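Local coordinates for 4-aminobutyrate transaminase (Acinetobacter baumannii, PDB 6WOP), which probably catalyses the pyridoxal 5'-phosphate-dependent transfer of the amino group of 4-aminobutyrate to 2-oxoglutarate, at residues A[123-127]-A[201-205]; A[132-138]-A[149-153]; A[100-106]-A[282-288]; A[171-175]-A[216-222]. All coordinates share one frame; numbering follows the deposited sequence.

Contact 1: residues A[123-127]-A[201-205]; sequences ARCYT and VAAIV
Ala202 pushes its methyl group into the last turn of helix 112-127, between Ala123, Arg124 and Thr127. This is alpha/beta packing in the large domain of a fold type I aminotransferase: the helix lies against strand 201-206 of the central mixed sheet, and the short segments run at 139° to each other with their axes 7.3 Å apart.

The apolar part is made of small groups. Ala202 CB is 4.1 Å from Arg124 CG on one side and also meets Ala123, whose own CB lies 3.9 Å from Ala203 CB. Ala202 departs from extended geometry (psi -43°), and the next residue, Ala203, still reaches Ala123 with its methyl although it does not point straight at the helix. Beyond CG the Arg124 chain runs out straight and leaves the sheet; its NH1 is bonded to Val162 O and Phe160 O of the second subunit, so one residue packs on the strand at its base and reaches the subunit interface at its end.

The polar part stays within the helix, against the strand. Thr127 OG1 sits between its backbone N and carbonyl carbon (chi1 64°), which swings it back to bond Ala123 O at 2.8 Å. Thr127 N also bonds to that oxygen, from the other face of the carbonyl plane, so two donors grip it. OG1 has a further partner in Arg129 N. The methyl of Ala202 closes over this hydroxyl, its CB 3.4 Å from Thr127 OG1.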
loop_
_atom_site.group_PDB
_atom_site.type_symbol
_atom_site.label_atom_id
_atom_site.label_comp_id
_atom_site.label_asym_id
_atom_site.label_seq_id
_atom_site.Cartn_x
_atom_site.Cartn_y
_atom_site.Cartn_z
ATOM N N ALA A 123 -1.905 10.126 -15.863
ATOM C CA ALA A 123 -3.275 9.603 -15.785
ATOM C C ALA A 123 -3.852 9.744 -14.385
ATOM O O ALA A 123 -5.031 10.078 -14.227
ATOM C CB ALA A 123 -3.290 8.136 -16.190
ATOM N N ARG A 124 -3.055 9.442 -13.362
ATOM C CA ARG A 124 -3.529 9.620 -11.995
ATOM C C ARG A 124 -3.880 11.075 -11.766
ATOM O O ARG A 124 -4.918 11.382 -11.197
ATOM C CB ARG A 124 -2.479 9.208 -10.991
ATOM C CG ARG A 124 -2.374 7.693 -10.732
ATOM C CD ARG A 124 -1.775 7.514 -9.352
ATOM N NE ARG A 124 -1.625 6.127 -8.870
ATOM C CZ ARG A 124 -1.113 5.873 -7.657
ATOM N NH1 ARG A 124 -0.749 6.891 -6.879
ATOM N NH2 ARG A 124 -0.956 4.626 -7.226
ATOM N N CYS A 125 -3.035 11.986 -12.230
ATOM C CA CYS A 125 -3.261 13.406 -12.021
ATOM C C CYS A 125 -4.551 13.833 -12.727
ATOM O O CYS A 125 -5.395 14.501 -12.136
ATOM C CB CYS A 125 -2.030 14.219 -12.511
ATOM S SG CYS A 125 -2.385 16.020 -12.556
ATOM N N TYR A 126 -4.665 13.471 -14.012
ATOM C CA TYR A 126 -5.811 13.921 -14.821
ATOM C C TYR A 126 -7.136 13.401 -14.266
ATOM O O TYR A 126 -8.139 14.134 -14.222
ATOM C CB TYR A 126 -5.638 13.462 -16.285
ATOM C CG TYR A 126 -6.808 13.910 -17.161
ATOM C CD1 TYR A 126 -6.891 15.234 -17.605
ATOM C CD2 TYR A 126 -7.818 13.022 -17.523
ATOM C CE1 TYR A 126 -7.944 15.647 -18.411
ATOM C CE2 TYR A 126 -8.875 13.437 -18.305
ATOM C CZ TYR A 126 -8.924 14.739 -18.747
ATOM O OH TYR A 126 -9.970 15.153 -19.531
ATOM N N THR A 127 -7.171 12.131 -13.860
ATOM C CA THR A 127 -8.409 11.536 -13.389
ATOM C C THR A 127 -8.631 11.756 -11.901
ATOM O O THR A 127 -9.775 11.613 -11.411
ATOM C CB THR A 127 -8.429 10.025 -13.704
ATOM O OG1 THR A 127 -7.380 9.378 -12.973
ATOM C CG2 THR A 127 -8.180 9.693 -15.226
ATOM N N VAL A 201 -10.246 3.778 -10.961
ATOM C CA VAL A 201 -9.218 3.318 -11.914
ATOM C C VAL A 201 -8.808 4.518 -12.763
ATOM O O VAL A 201 -9.636 5.078 -13.482
ATOM C CB VAL A 201 -9.719 2.155 -12.810
ATOM C CG1 VAL A 201 -8.667 1.719 -13.852
ATOM C CG2 VAL A 201 -10.138 0.932 -11.969
ATOM N N ALA A 202 -7.508 4.881 -12.715
ATOM C CA ALA A 202 -6.971 5.969 -13.538
ATOM C C ALA A 202 -6.750 5.532 -14.977
ATOM O O ALA A 202 -7.041 6.294 -15.911
ATOM C CB ALA A 202 -5.631 6.496 -12.974
ATOM N N ALA A 203 -6.203 4.339 -15.192
ATOM C CA ALA A 203 -5.860 3.954 -16.545
ATOM C C ALA A 203 -5.886 2.453 -16.671
ATOM O O ALA A 203 -5.594 1.722 -15.706
ATOM C CB ALA A 203 -4.452 4.446 -16.963
ATOM N N ILE A 204 -6.175 2.006 -17.899
ATOM C CA ILE A 204 -5.891 0.637 -18.340
ATOM C C ILE A 204 -4.738 0.691 -19.311
ATOM O O ILE A 204 -4.786 1.443 -20.312
ATOM C CB ILE A 204 -7.115 -0.007 -19.010
ATOM C CG1 ILE A 204 -8.239 -0.039 -17.995
ATOM C CG2 ILE A 204 -6.750 -1.454 -19.523
ATOM C CD1 ILE A 204 -9.593 -0.836 -18.418
ATOM N N VAL A 205 -3.716 -0.119 -19.051
ATOM C CA VAL A 205 -2.450 -0.005 -19.780
ATOM C C VAL A 205 -2.143 -1.331 -20.448
ATOM O O VAL A 205 -2.103 -2.373 -19.771
ATOM C CB VAL A 205 -1.295 0.372 -18.838
ATOM C CG1 VAL A 205 0.028 0.535 -19.713
ATOM C CG2 VAL A 205 -1.704 1.621 -18.046
#

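Contact 2: residues A[132-138]-A[149-153]; sequences IITFGNG and MTGKT
Met149 lies across the side chain of Thr134 at about a right angle, where the end of helix 144-149 meets strand 131-135 of the central sheet. The strand runs out into a type II beta turn, Phe135 to Gly138, and the chain leaving the helix is laced to that turn.

Following the methionine outward, Met149 CB comes first, 3.6 Å from the methyl Thr134 CG2. CG remains over that methyl and begins to touch Ile132 CG2. At SD the chain bends (chi3 70°), so Met149 CE turns back toward the strand, 4.0 Å from Ile132 CG2 and still in contact with the Thr134 methyl. The methionine side chain thus spans two strand residues, Ile132 and Thr134, that point the same way. The other branch of Thr134 serves the backbone: OG1 donates to Met149 O over 2.7 Å, in the carbonyl plane and on a lone pair. His169 NE2 is a second donor to the same oxygen.

Beyond the helix the bonds are between main chains. Gly151 N gives a nearly straight bond (170°) to Gly138 O, 2.7 Å away. In return Gly151 O accepts from Asn137 N at 2.9 Å, with the donor tilted out of the carbonyl plane. Gly151 has no side chain on the side that faces the turn, so its CA can come within 4.2 Å of Gly136 CA. One water ties the outer end together, donating both to Gly151 O and, 2.7 Å away, to Asn137 OD1.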
loop_
_atom_site.group_PDB
_atom_site.type_symbol
_atom_site.label_atom_id
_atom_site.label_comp_id
_atom_site.label_asym_id
_atom_site.label_seq_id
_atom_site.Cartn_x
_atom_site.Cartn_y
_atom_site.Cartn_z
ATOM N N ILE A 132 -4.650 1.116 -11.445
ATOM C CA ILE A 132 -4.086 0.803 -12.753
ATOM C C ILE A 132 -4.383 -0.648 -13.078
ATOM O O ILE A 132 -4.111 -1.529 -12.260
ATOM C CB ILE A 132 -2.570 1.053 -12.732
ATOM C CG1 ILE A 132 -2.250 2.533 -12.421
ATOM C CG2 ILE A 132 -1.881 0.602 -14.031
ATOM C CD1 ILE A 132 -2.563 3.454 -13.689
ATOM N N ILE A 133 -4.907 -0.922 -14.264
ATOM C CA ILE A 133 -5.112 -2.286 -14.699
ATOM C C ILE A 133 -4.141 -2.571 -15.840
ATOM O O ILE A 133 -4.110 -1.834 -16.839
ATOM C CB ILE A 133 -6.573 -2.514 -15.139
ATOM C CG1 ILE A 133 -7.496 -2.386 -13.946
ATOM C CG2 ILE A 133 -6.735 -3.927 -15.765
ATOM C CD1 ILE A 133 -8.984 -2.493 -14.288
ATOM N N THR A 134 -3.354 -3.621 -15.695
ATOM C CA THR A 134 -2.494 -4.117 -16.753
ATOM C C THR A 134 -2.894 -5.571 -17.017
ATOM O O THR A 134 -3.922 -6.062 -16.525
ATOM C CB THR A 134 -1.001 -4.033 -16.389
ATOM O OG1 THR A 134 -0.812 -4.729 -15.160
ATOM C CG2 THR A 134 -0.555 -2.587 -16.073
ATOM N N PHE A 135 -2.083 -6.286 -17.821
ATOM C CA PHE A 135 -2.461 -7.618 -18.268
ATOM C C PHE A 135 -1.370 -8.632 -17.939
ATOM O O PHE A 135 -0.182 -8.326 -17.931
ATOM C CB PHE A 135 -2.752 -7.603 -19.790
ATOM C CG PHE A 135 -3.988 -6.860 -20.115
ATOM C CD1 PHE A 135 -3.980 -5.458 -20.241
ATOM C CD2 PHE A 135 -5.167 -7.523 -20.243
ATOM C CE1 PHE A 135 -5.181 -4.750 -20.510
ATOM C CE2 PHE A 135 -6.354 -6.837 -20.512
ATOM C CZ PHE A 135 -6.357 -5.454 -20.627
ATOM N N GLY A 136 -1.794 -9.863 -17.703
ATOM C CA GLY A 136 -0.842 -10.906 -17.430
ATOM C C GLY A 136 0.104 -11.007 -18.609
ATOM O O GLY A 136 -0.309 -10.864 -19.765
ATOM N N ASN A 137 1.376 -11.244 -18.301
ATOM C CA ASN A 137 2.484 -11.322 -19.257
ATOM C C ASN A 137 2.849 -9.961 -19.822
ATOM O O ASN A 137 3.804 -9.879 -20.640
ATOM C CB ASN A 137 2.196 -12.314 -20.384
ATOM C CG ASN A 137 1.767 -13.651 -19.844
ATOM O OD1 ASN A 137 2.546 -14.273 -19.105
ATOM N ND2 ASN A 137 0.552 -14.137 -20.223
ATOM N N GLY A 138 2.173 -8.879 -19.422
ATOM C CA GLY A 138 2.590 -7.561 -19.857
ATOM C C GLY A 138 3.948 -7.242 -19.253
ATOM O O GLY A 138 4.298 -7.736 -18.171
ATOM N N MET A 149 3.095 -3.442 -12.311
ATOM C CA MET A 149 2.331 -3.485 -13.558
ATOM C C MET A 149 2.717 -4.679 -14.423
ATOM O O MET A 149 1.850 -5.283 -15.080
ATOM C CB MET A 149 2.571 -2.166 -14.322
ATOM C CG MET A 149 1.893 -1.013 -13.618
ATOM S SD MET A 149 2.422 0.618 -14.353
ATOM C CE MET A 149 1.582 0.500 -15.957
ATOM N N THR A 150 4.014 -4.999 -14.466
ATOM C CA THR A 150 4.513 -6.155 -15.202
ATOM C C THR A 150 3.840 -7.432 -14.699
ATOM O O THR A 150 3.795 -7.675 -13.479
ATOM C CB THR A 150 6.050 -6.208 -15.034
ATOM O OG1 THR A 150 6.593 -5.077 -15.771
ATOM C CG2 THR A 150 6.646 -7.556 -15.514
ATOM N N GLY A 151 3.368 -8.270 -15.657
ATOM C CA GLY A 151 2.517 -9.408 -15.323
ATOM C C GLY A 151 3.315 -10.689 -15.355
ATOM O O GLY A 151 2.907 -11.689 -15.935
ATOM N N LYS A 152 4.491 -10.652 -14.785
ATOM C CA LYS A 152 5.338 -11.806 -14.677
ATOM C C LYS A 152 6.143 -11.650 -13.399
ATOM O O LYS A 152 6.910 -10.773 -13.283
ATOM C CB LYS A 152 6.208 -11.926 -15.926
ATOM C CG LYS A 152 7.080 -13.151 -15.979
ATOM C CD LYS A 152 7.599 -13.442 -17.369
ATOM C CE LYS A 152 8.751 -14.440 -17.378
ATOM N NZ LYS A 152 9.157 -14.736 -18.775
ATOM N N THR A 153 6.017 -12.566 -12.478
ATOM C CA THR A 153 6.689 -12.354 -11.211
ATOM C C THR A 153 8.110 -12.867 -11.280
ATOM O O THR A 153 8.998 -12.315 -10.620
ATOM C CB THR A 153 5.919 -13.077 -10.102
ATOM O OG1 THR A 153 5.812 -14.448 -10.448
ATOM C CG2 THR A 153 4.532 -12.553 -10.050
HETATM O O HOH W 1 2.967 -14.440 -16.410
#

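Contact 3: residues A[100-106]-A[282-288]; sequences IAGPAKA and GRAEVMD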
loop_
_atom_site.group_PDB
_atom_site.type_symbol
_atom_site.label_atom_id
_atom_site.label_comp_id
_atom_site.label_asym_id
_atom_site.label_seq_id
_atom_site.Cartn_x
_atom_site.Cartn_y
_atom_site.Cartn_z
ATOM N N ILE A 100 -3.386 10.184 -31.906
ATOM C CA ILE A 100 -3.999 10.810 -30.732
ATOM C C ILE A 100 -5.173 11.629 -31.255
ATOM O O ILE A 100 -5.044 12.325 -32.264
ATOM C CB ILE A 100 -3.001 11.726 -29.972
ATOM C CG1 ILE A 100 -1.853 10.904 -29.317
ATOM C CG2 ILE A 100 -3.768 12.679 -28.941
ATOM C CD1 ILE A 100 -2.394 9.876 -28.254
ATOM N N ALA A 101 -6.290 11.579 -30.562
ATOM C CA ALA A 101 -7.470 12.331 -30.979
ATOM C C ALA A 101 -7.340 13.780 -30.512
ATOM O O ALA A 101 -7.271 14.043 -29.304
ATOM C CB ALA A 101 -8.738 11.683 -30.413
ATOM N N GLY A 102 -7.344 14.723 -31.471
ATOM C CA GLY A 102 -7.270 16.133 -31.151
ATOM C C GLY A 102 -5.815 16.525 -30.973
ATOM O O GLY A 102 -4.943 15.706 -31.226
ATOM N N PRO A 103 -5.524 17.741 -30.512
ATOM C CA PRO A 103 -4.125 18.178 -30.407
ATOM C C PRO A 103 -3.358 17.324 -29.403
ATOM O O PRO A 103 -3.867 17.003 -28.328
ATOM C CB PRO A 103 -4.235 19.618 -29.905
ATOM C CG PRO A 103 -5.663 19.945 -29.955
ATOM C CD PRO A 103 -6.444 18.716 -29.919
ATOM N N ALA A 104 -2.129 16.985 -29.754
ATOM C CA ALA A 104 -1.311 16.171 -28.861
ATOM C C ALA A 104 -0.231 17.026 -28.207
ATOM O O ALA A 104 0.119 18.110 -28.693
ATOM C CB ALA A 104 -0.700 14.999 -29.625
ATOM N N LYS A 105 0.287 16.551 -27.075
ATOM C CA LYS A 105 1.522 17.114 -26.538
ATOM C C LYS A 105 2.460 15.965 -26.185
ATOM O O LYS A 105 2.008 14.842 -25.994
ATOM C CB LYS A 105 1.235 17.967 -25.303
ATOM C CG LYS A 105 0.573 19.297 -25.676
ATOM C CD LYS A 105 0.342 20.119 -24.465
ATOM C CE LYS A 105 -0.019 21.550 -24.848
ATOM N NZ LYS A 105 0.261 22.494 -23.740
ATOM N N ALA A 106 3.760 16.246 -26.071
ATOM C CA ALA A 106 4.709 15.186 -25.778
ATOM C C ALA A 106 5.765 15.705 -24.815
ATOM O O ALA A 106 6.107 16.891 -24.804
ATOM C CB ALA A 106 5.440 14.660 -27.053
ATOM N N GLY A 282 0.392 12.392 -25.903
ATOM C CA GLY A 282 -1.019 12.122 -25.682
ATOM C C GLY A 282 -1.897 13.340 -25.833
ATOM O O GLY A 282 -1.437 14.413 -26.209
ATOM N N ARG A 283 -3.174 13.170 -25.464
ATOM C CA ARG A 283 -4.111 14.277 -25.615
ATOM C C ARG A 283 -3.603 15.464 -24.821
ATOM O O ARG A 283 -3.172 15.315 -23.683
ATOM C CB ARG A 283 -5.524 13.857 -25.148
ATOM C CG ARG A 283 -6.127 12.681 -25.925
ATOM C CD ARG A 283 -7.374 12.111 -25.151
ATOM N NE ARG A 283 -8.171 13.207 -24.688
ATOM C CZ ARG A 283 -8.918 13.177 -23.593
ATOM N NH1 ARG A 283 -8.983 12.058 -22.848
ATOM N NH2 ARG A 283 -9.608 14.265 -23.258
ATOM N N ALA A 284 -3.604 16.648 -25.433
ATOM C CA ALA A 284 -3.018 17.825 -24.758
ATOM C C ALA A 284 -3.581 18.041 -23.348
ATOM O O ALA A 284 -2.843 18.393 -22.417
ATOM C CB ALA A 284 -3.274 19.085 -25.588
ATOM N N GLU A 285 -4.910 17.948 -23.192
ATOM C CA GLU A 285 -5.495 18.320 -21.904
ATOM C C GLU A 285 -5.184 17.264 -20.865
ATOM O O GLU A 285 -5.084 17.586 -19.667
ATOM C CB GLU A 285 -7.007 18.552 -22.017
ATOM C CG GLU A 285 -7.813 17.298 -22.297
ATOM C CD GLU A 285 -9.342 17.601 -22.258
ATOM O OE1 GLU A 285 -10.174 16.677 -22.070
ATOM O OE2 GLU A 285 -9.700 18.785 -22.392
ATOM N N VAL A 286 -4.896 16.046 -21.306
ATOM C CA VAL A 286 -4.447 15.013 -20.356
ATOM C C VAL A 286 -2.996 15.257 -19.953
ATOM O O VAL A 286 -2.657 15.279 -18.768
ATOM C CB VAL A 286 -4.641 13.608 -20.976
ATOM C CG1 VAL A 286 -4.000 12.488 -20.092
ATOM C CG2 VAL A 286 -6.106 13.378 -21.252
ATOM N N MET A 287 -2.128 15.498 -20.948
ATOM C CA MET A 287 -0.721 15.781 -20.678
ATOM C C MET A 287 -0.523 17.022 -19.811
ATOM O O MET A 287 0.435 17.074 -19.035
ATOM C CB MET A 287 0.050 15.968 -22.000
ATOM C CG MET A 287 0.014 14.722 -22.905
ATOM S SD MET A 287 1.050 13.383 -22.252
ATOM C CE MET A 287 2.724 14.135 -22.428
ATOM N N ASP A 288 -1.382 18.030 -19.941
ATOM C CA ASP A 288 -1.239 19.260 -19.173
ATOM C C ASP A 288 -1.747 19.136 -17.734
ATOM O O ASP A 288 -1.776 20.149 -17.026
ATOM C CB ASP A 288 -2.003 20.423 -19.835
ATOM C CG ASP A 288 -1.147 21.143 -20.853
ATOM O OD1 ASP A 288 0.096 21.118 -20.698
ATOM O OD2 ASP A 288 -1.712 21.705 -21.813
HETATM O O HOH W 2 -9.303 14.270 -27.661
#
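Lys105 and Gly282 form a hydrogen-bonded antiparallel pair where strand 104-109, an edge strand of the central sheet within this chain, lies beside strand 278-283, and the contact continues onto the short helix 284-287. Two backbone bonds make the pair: Lys105 N to Gly282 O and Gly282 N to Lys105 O, each 2.9 Å and nearly along the C=O axis. Ala104 and Arg283 follow as a non-hydrogen-bonded pair. A third bond, Ala284 N to Pro103 O, carries the pairing into the first turn of the helix, which has Arg283 at its N-cap position.

Side chains fill in around this ladder. Ile100 leans on the backbone of the partner strand, its CD1 3.7 Å from Gly282 CA and its CG2 against Arg283 N. Met287 folds its bent chain beneath Lys105, with CE 3.7 Å from Lys105 O. Arg283 heads the other way: its guanidinium bridges Glu285 and Asp263, while Val286 CG2 packs on one of its faces.

The Lys105 chain, extended beyond CG, passes over Ala284, with CG 3.9 Å from Ala284 CB. Its ammonium group has partners in two subunits, since Gln13 O of the second subunit also accepts from it. Within the chain it forms a salt bridge with Asp288, which the lysine crosses at about a right angle: Lys105 NZ lies 2.9 Å from Asp288 OD2, on the syn lone pair.

Contact 4: residues A[171-175]-A[216-222]; sequences RYPVP and NVVPAEF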
loop_
_atom_site.group_PDB
_atom_site.type_symbol
_atom_site.label_atom_id
_atom_site.label_comp_id
_atom_site.label_asym_id
_atom_site.label_seq_id
_atom_site.Cartn_x
_atom_site.Cartn_y
_atom_site.Cartn_z
ATOM N N ARG A 171 -6.674 -10.709 -18.105
ATOM C CA ARG A 171 -6.187 -11.616 -19.111
ATOM C C ARG A 171 -6.093 -10.936 -20.463
ATOM O O ARG A 171 -7.057 -10.426 -20.946
ATOM C CB ARG A 171 -7.133 -12.807 -19.337
ATOM C CG ARG A 171 -7.768 -13.390 -18.125
ATOM C CD ARG A 171 -6.809 -14.137 -17.272
ATOM N NE ARG A 171 -5.772 -13.381 -16.578
ATOM C CZ ARG A 171 -5.906 -12.690 -15.453
ATOM N NH1 ARG A 171 -7.078 -12.551 -14.854
ATOM N NH2 ARG A 171 -4.872 -12.087 -14.971
ATOM N N TYR A 172 -4.917 -10.947 -21.046
ATOM C CA TYR A 172 -4.754 -10.480 -22.406
ATOM C C TYR A 172 -5.404 -11.459 -23.385
ATOM O O TYR A 172 -5.275 -12.679 -23.222
ATOM C CB TYR A 172 -3.259 -10.365 -22.699
ATOM C CG TYR A 172 -2.892 -9.470 -23.862
ATOM C CD1 TYR A 172 -2.672 -8.135 -23.671
ATOM C CD2 TYR A 172 -2.773 -9.992 -25.174
ATOM C CE1 TYR A 172 -2.283 -7.334 -24.690
ATOM C CE2 TYR A 172 -2.407 -9.173 -26.204
ATOM C CZ TYR A 172 -2.151 -7.852 -25.955
ATOM O OH TYR A 172 -1.729 -7.033 -27.000
ATOM N N PRO A 173 -6.051 -10.959 -24.447
ATOM C CA PRO A 173 -6.724 -11.830 -25.419
ATOM C C PRO A 173 -5.712 -12.552 -26.295
ATOM O O PRO A 173 -4.871 -11.912 -26.962
ATOM C CB PRO A 173 -7.579 -10.844 -26.236
ATOM C CG PRO A 173 -6.867 -9.517 -26.088
ATOM C CD PRO A 173 -6.363 -9.532 -24.677
ATOM N N VAL A 174 -5.779 -13.877 -26.273
ATOM C CA VAL A 174 -4.910 -14.750 -27.073
ATOM C C VAL A 174 -5.807 -15.871 -27.587
ATOM O O VAL A 174 -5.858 -16.958 -26.998
ATOM C CB VAL A 174 -3.693 -15.272 -26.282
ATOM C CG1 VAL A 174 -2.786 -16.054 -27.172
ATOM C CG2 VAL A 174 -2.868 -14.103 -25.694
ATOM N N PRO A 175 -6.571 -15.641 -28.659
ATOM C CA PRO A 175 -7.568 -16.632 -29.055
ATOM C C PRO A 175 -6.936 -17.963 -29.410
ATOM O O PRO A 175 -7.552 -18.984 -29.118
ATOM C CB PRO A 175 -8.256 -15.979 -30.272
ATOM C CG PRO A 175 -8.093 -14.511 -30.045
ATOM C CD PRO A 175 -6.717 -14.376 -29.400
ATOM N N ASN A 216 2.261 -11.182 -28.687
ATOM C CA ASN A 216 0.831 -11.375 -28.807
ATOM C C ASN A 216 0.197 -10.101 -29.357
ATOM O O ASN A 216 0.217 -9.064 -28.667
ATOM C CB ASN A 216 0.283 -11.672 -27.399
ATOM C CG ASN A 216 1.005 -12.875 -26.786
ATOM O OD1 ASN A 216 1.194 -13.881 -27.476
ATOM N ND2 ASN A 216 1.468 -12.752 -25.549
ATOM N N VAL A 217 -0.465 -10.209 -30.521
ATOM C CA VAL A 217 -1.026 -9.038 -31.209
ATOM C C VAL A 217 -2.461 -8.849 -30.730
ATOM O O VAL A 217 -3.247 -9.793 -30.765
ATOM C CB VAL A 217 -0.969 -9.207 -32.743
ATOM C CG1 VAL A 217 -1.664 -8.066 -33.401
ATOM C CG2 VAL A 217 0.474 -9.246 -33.191
ATOM N N VAL A 218 -2.793 -7.643 -30.269
ATOM C CA VAL A 218 -4.135 -7.418 -29.682
ATOM C C VAL A 218 -5.179 -7.466 -30.789
ATOM O O VAL A 218 -4.977 -6.861 -31.847
ATOM C CB VAL A 218 -4.194 -6.082 -28.920
ATOM C CG1 VAL A 218 -4.153 -4.843 -29.827
ATOM C CG2 VAL A 218 -5.477 -6.025 -28.058
ATOM N N PRO A 219 -6.281 -8.192 -30.620
ATOM C CA PRO A 219 -7.341 -8.113 -31.626
ATOM C C PRO A 219 -7.989 -6.735 -31.632
ATOM O O PRO A 219 -8.188 -6.131 -30.574
ATOM C CB PRO A 219 -8.334 -9.205 -31.189
ATOM C CG PRO A 219 -7.521 -10.176 -30.380
ATOM C CD PRO A 219 -6.475 -9.305 -29.663
ATOM N N ALA A 220 -8.323 -6.240 -32.844
ATOM C CA ALA A 220 -9.031 -4.958 -32.957
ATOM C C ALA A 220 -10.300 -4.931 -32.092
ATOM O O ALA A 220 -10.620 -3.908 -31.477
ATOM C CB ALA A 220 -9.417 -4.654 -34.419
ATOM N N GLU A 221 -11.055 -6.028 -32.067
ATOM C CA GLU A 221 -12.302 -6.037 -31.297
ATOM C C GLU A 221 -12.022 -5.811 -29.816
ATOM O O GLU A 221 -12.821 -5.181 -29.095
ATOM C CB GLU A 221 -13.047 -7.367 -31.503
ATOM C CG GLU A 221 -14.339 -7.508 -30.670
ATOM C CD GLU A 221 -14.766 -8.971 -30.507
ATOM O OE1 GLU A 221 -14.152 -9.874 -31.136
ATOM O OE2 GLU A 221 -15.710 -9.221 -29.743
ATOM N N PHE A 222 -10.885 -6.306 -29.334
ATOM C CA PHE A 222 -10.596 -6.095 -27.927
ATOM C C PHE A 222 -10.325 -4.617 -27.643
ATOM O O PHE A 222 -10.832 -4.069 -26.662
ATOM C CB PHE A 222 -9.418 -6.966 -27.476
ATOM C CG PHE A 222 -9.141 -6.840 -25.957
ATOM C CD1 PHE A 222 -9.991 -7.424 -25.039
ATOM C CD2 PHE A 222 -8.094 -6.096 -25.498
ATOM C CE1 PHE A 222 -9.752 -7.292 -23.696
ATOM C CE2 PHE A 222 -7.830 -5.985 -24.156
ATOM C CZ PHE A 222 -8.667 -6.586 -23.252
HETATM O O HOH W 3 -3.035 -11.974 -28.907
#
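Asn216 sets its CB beside the ring of Tyr172, 3.9 Å from CE2, with the ring and amide planes turned 46° from each other. The amide reaches past the tyrosine: ND2 is bonded to Gln210 OE1, while Val174 CG2 touches the amide carbon. Tyr172 OH lies 3.3 Å from Asn216 O, but its hydrogen bond is with Glu207 O.

Val217 takes part through its carbonyl oxygen. A water donates to Val217 O over 2.9 Å and also to Pro173 O, joining the two segments; this water lies at the edge of the Tyr172 ring, in its plane.

Val218 then meets the tyrosine's end, with CB 3.3 Å from Tyr172 OH. Here two crossover connections of the central alpha/beta sheet are packed against each other: residues 171-175 lead from strand 167-170 toward helix 181-194, and 216-222 lead into helix 220-233.

Pro219, at the N-cap position of that second helix, lays its ring obliquely against Pro173, with Pro219 CD 3.6 Å from Pro173 CG, and its CG also brushes Pro175.

One turn on, Phe222 points its side chain back at the loop, CG anti to the backbone N (chi1 -176°). That brings one ring face under Pro173 in a CH-pi contact, with Pro173 CG 3.8 Å from the centroid of the Phe222 ring and 22° off its normal. The side chains of Phe222 and Pro173 both touch Ala184 of helix 181-194.

From the N terminus, contact 3 opens first, at 100-106, and closes last, at 282-288, so the other three all fall within its span. Contact 1 opens next, at 123-127. Contact 2 opens and closes soon after, wholly inside the stretch that ends at 201-205. Contact 4 starts at 171-175, before contact 1 has closed, and ends at 216-222, so these two cross. Contacts 1, 2 and 3 all reach the central sheet: Ile133 pairs with Ala203 and Val205 between contacts 1 and 2, while Tyr126 meets Glu285 between 1 and 3. Phe135 connects contact 2 to contact 4, packing on Tyr172 and Phe222.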